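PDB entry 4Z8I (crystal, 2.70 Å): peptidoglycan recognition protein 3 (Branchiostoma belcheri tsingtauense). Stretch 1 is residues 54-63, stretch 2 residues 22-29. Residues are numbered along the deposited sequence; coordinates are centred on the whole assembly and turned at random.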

# COMPACT_ATOMS: atom_id res chain seq x y z
N ASP A 54 -16.28 -11.64 -7.74
CA ASP A 54 -15.07 -10.88 -8.06
C ASP A 54 -14.49 -10.27 -6.79
O ASP A 54 -15.01 -9.29 -6.27
CB ASP A 54 -15.37 -9.80 -9.10
CG ASP A 54 -14.13 -9.01 -9.51
OD1 ASP A 54 -13.00 -9.45 -9.20
OD2 ASP A 54 -14.29 -7.96 -10.17
N TYR A 55 -13.40 -10.86 -6.31
CA TYR A 55 -12.79 -10.44 -5.05
C TYR A 55 -11.90 -9.21 -5.20
O TYR A 55 -11.21 -8.82 -4.26
CB TYR A 55 -12.03 -11.61 -4.41
CG TYR A 55 -12.95 -12.69 -3.88
CD1 TYR A 55 -13.44 -12.64 -2.59
CD2 TYR A 55 -13.34 -13.75 -4.69
CE1 TYR A 55 -14.28 -13.62 -2.11
CE2 TYR A 55 -14.18 -14.73 -4.22
CZ TYR A 55 -14.65 -14.66 -2.93
OH TYR A 55 -15.49 -15.64 -2.45
N SER A 56 -11.93 -8.60 -6.38
CA SER A 56 -11.23 -7.34 -6.60
C SER A 56 -11.96 -6.21 -5.91
O SER A 56 -11.39 -5.16 -5.63
CB SER A 56 -11.17 -7.03 -8.10
OG SER A 56 -10.68 -8.13 -8.82
N ALA A 57 -13.24 -6.44 -5.64
CA ALA A 57 -14.12 -5.40 -5.13
C ALA A 57 -14.50 -5.63 -3.67
O ALA A 57 -14.55 -6.77 -3.20
CB ALA A 57 -15.37 -5.32 -5.99
N GLY A 58 -14.76 -4.54 -2.95
CA GLY A 58 -15.17 -4.63 -1.56
C GLY A 58 -14.13 -4.10 -0.60
O GLY A 58 -13.11 -3.55 -1.02
N SER A 59 -14.40 -4.25 0.69
CA SER A 59 -13.49 -3.78 1.73
C SER A 59 -12.20 -4.59 1.75
O SER A 59 -11.19 -4.15 2.30
CB SER A 59 -14.17 -3.82 3.10
OG SER A 59 -14.68 -5.12 3.37
N SER A 60 -12.24 -5.78 1.15
CA SER A 60 -11.09 -6.66 1.10
C SER A 60 -10.53 -6.73 -0.32
O SER A 60 -9.80 -7.65 -0.66
CB SER A 60 -11.47 -8.06 1.57
OG SER A 60 -12.24 -8.00 2.76
N GLY A 61 -10.89 -5.75 -1.14
CA GLY A 61 -10.49 -5.73 -2.53
C GLY A 61 -9.03 -5.35 -2.75
O GLY A 61 -8.25 -5.32 -1.80
N THR A 62 -8.67 -5.08 -4.00
CA THR A 62 -7.30 -4.71 -4.32
C THR A 62 -6.98 -3.32 -3.81
O THR A 62 -5.88 -3.07 -3.32
CB THR A 62 -7.03 -4.77 -5.84
OG1 THR A 62 -7.93 -3.87 -6.52
CG2 THR A 62 -7.23 -6.17 -6.37
N CYS A 63 -7.95 -2.42 -3.91
CA CYS A 63 -7.75 -1.04 -3.46
C CYS A 63 -8.29 -0.81 -2.05
O CYS A 63 -9.48 -0.97 -1.80
CB CYS A 63 -8.39 -0.06 -4.45
SG CYS A 63 -7.50 0.08 -6.01
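Stretch 2 (22-29) PGECNPHA

How does the second stretch lie on the first? Neither segment is a regular helix or strand, so the contact is between loops, and no hydrogen bond crosses it. Stretch 2 runs from Pro22 in an open conformation and closes with a type I turn from Asn26 to Ala29, tied by Ala29 N to Asn26 O at 3.0 Å. Stretch 1 holds two such turns, Asp54 to Ala57 and Gly58 to Gly61. The nearest CA atoms across the contact are those of Ser56 and Pro27, 4.8 Å apart. From there, the earlier residues Glu24 and Cys25 lie along Tyr55, while His28 reaches Gly61 and Thr62, so the two chains advance in the same general sense.

Why does Tyr55 dominate its side of the contact? Its CA-to-CB bond points toward stretch 2, and chi1 of -70° (m) with chi2 of -90° lays the ring along Glu24 and Cys25. Glu24, also pointing toward its partner, has chi1 m and chi2 t; its CB sits over one ring face, 3.8 Å from the Tyr55 centroid in a CH-pi contact, and its CG lies 3.3 Å from Tyr55 OH. The backbone of Cys25 sets its CB 3.9 Å from Tyr55 CD2, while chi1 of -69° (m) directs only SG. Over that ring face lie Glu24 CB and Cys25 N, and no group of stretch 2 is hydrogen-bonded to Tyr55 OH.

What does Pro27 rest on? Its CB lies 3.3 Å from Tyr55 O and its CG 3.4 Å from Ser60 O, so the C-gamma exo ring packs among backbone carbonyls of stretch 1. That backbone is folded back on itself: Thr62 N bonds Ser56 O at 3.2 Å, and Gly61 N bonds Gly58 O at 3.1 Å. The fold leaves little room at Gly61, where a CB would come within 2.3 Å of Ser56 O.

How do His28, Asn26 and Asp54 settle beside Tyr55 and Pro27? The His28 CA-to-CB bond points sideways, but chi1 of -42° (m) and chi2 of -95° bring the ring nearer, with CE1 3.7 Å from both Gly61 O and Thr62 O; the ring meets these carbonyls obliquely, and its ND1 is hydrogen-bonded elsewhere in the structure. Asn26 and Asp54, whose CA-to-CB bonds point away from the other stretch, serve their own loops instead. Asn26, chi1 t, accepts His28 N at OD1 over 3.3 Å, and Asp54, also t, accepts Ser56 N at OD1 over 3.1 Å, each bond bracing the turn that its residue opens.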

# COMPACT_ATOMS: atom_id res chain seq x y z
N PRO A 22 -17.11 -20.21 1.79
CA PRO A 22 -16.48 -20.79 0.59
C PRO A 22 -15.04 -20.35 0.38
O PRO A 22 -14.62 -19.32 0.90
CB PRO A 22 -17.34 -20.24 -0.55
CG PRO A 22 -18.59 -19.72 0.08
CD PRO A 22 -18.17 -19.26 1.43
N GLY A 23 -14.29 -21.15 -0.37
CA GLY A 23 -12.94 -20.79 -0.75
C GLY A 23 -12.97 -19.57 -1.65
O GLY A 23 -13.82 -19.47 -2.54
N GLU A 24 -12.06 -18.63 -1.41
CA GLU A 24 -12.08 -17.37 -2.14
C GLU A 24 -10.93 -17.26 -3.13
O GLU A 24 -10.32 -18.26 -3.51
CB GLU A 24 -12.07 -16.19 -1.17
CG GLU A 24 -13.18 -16.26 -0.12
CD GLU A 24 -13.19 -15.06 0.80
OE1 GLU A 24 -12.27 -14.22 0.72
OE2 GLU A 24 -14.14 -14.95 1.61
N CYS A 25 -10.62 -16.03 -3.54
CA CYS A 25 -9.54 -15.79 -4.48
C CYS A 25 -8.70 -14.59 -4.07
O CYS A 25 -9.23 -13.62 -3.52
CB CYS A 25 -10.09 -15.60 -5.90
SG CYS A 25 -10.81 -17.09 -6.64
N ASN A 26 -7.40 -14.67 -4.33
CA ASN A 26 -6.47 -13.59 -4.03
C ASN A 26 -6.82 -12.32 -4.81
O ASN A 26 -6.69 -12.29 -6.03
CB ASN A 26 -5.04 -14.04 -4.37
CG ASN A 26 -3.99 -13.02 -3.98
OD1 ASN A 26 -4.26 -12.07 -3.25
ND2 ASN A 26 -2.78 -13.21 -4.48
N PRO A 27 -7.26 -11.27 -4.09
CA PRO A 27 -7.72 -10.02 -4.70
C PRO A 27 -6.63 -9.35 -5.52
O PRO A 27 -6.92 -8.60 -6.45
CB PRO A 27 -8.05 -9.14 -3.48
CG PRO A 27 -8.25 -10.09 -2.36
CD PRO A 27 -7.31 -11.22 -2.62
N HIS A 28 -5.39 -9.64 -5.17
CA HIS A 28 -4.25 -8.96 -5.76
C HIS A 28 -3.58 -9.84 -6.81
O HIS A 28 -2.47 -9.54 -7.27
CB HIS A 28 -3.28 -8.55 -4.66
CG HIS A 28 -3.97 -7.99 -3.45
ND1 HIS A 28 -4.14 -6.64 -3.25
CD2 HIS A 28 -4.55 -8.60 -2.39
CE1 HIS A 28 -4.79 -6.44 -2.12
NE2 HIS A 28 -5.05 -7.62 -1.57
N ALA A 29 -4.26 -10.92 -7.17
CA ALA A 29 -3.81 -11.81 -8.24
C ALA A 29 -4.54 -11.48 -9.53
O ALA A 29 -5.63 -10.91 -9.50
CB ALA A 29 -4.06 -13.25 -7.86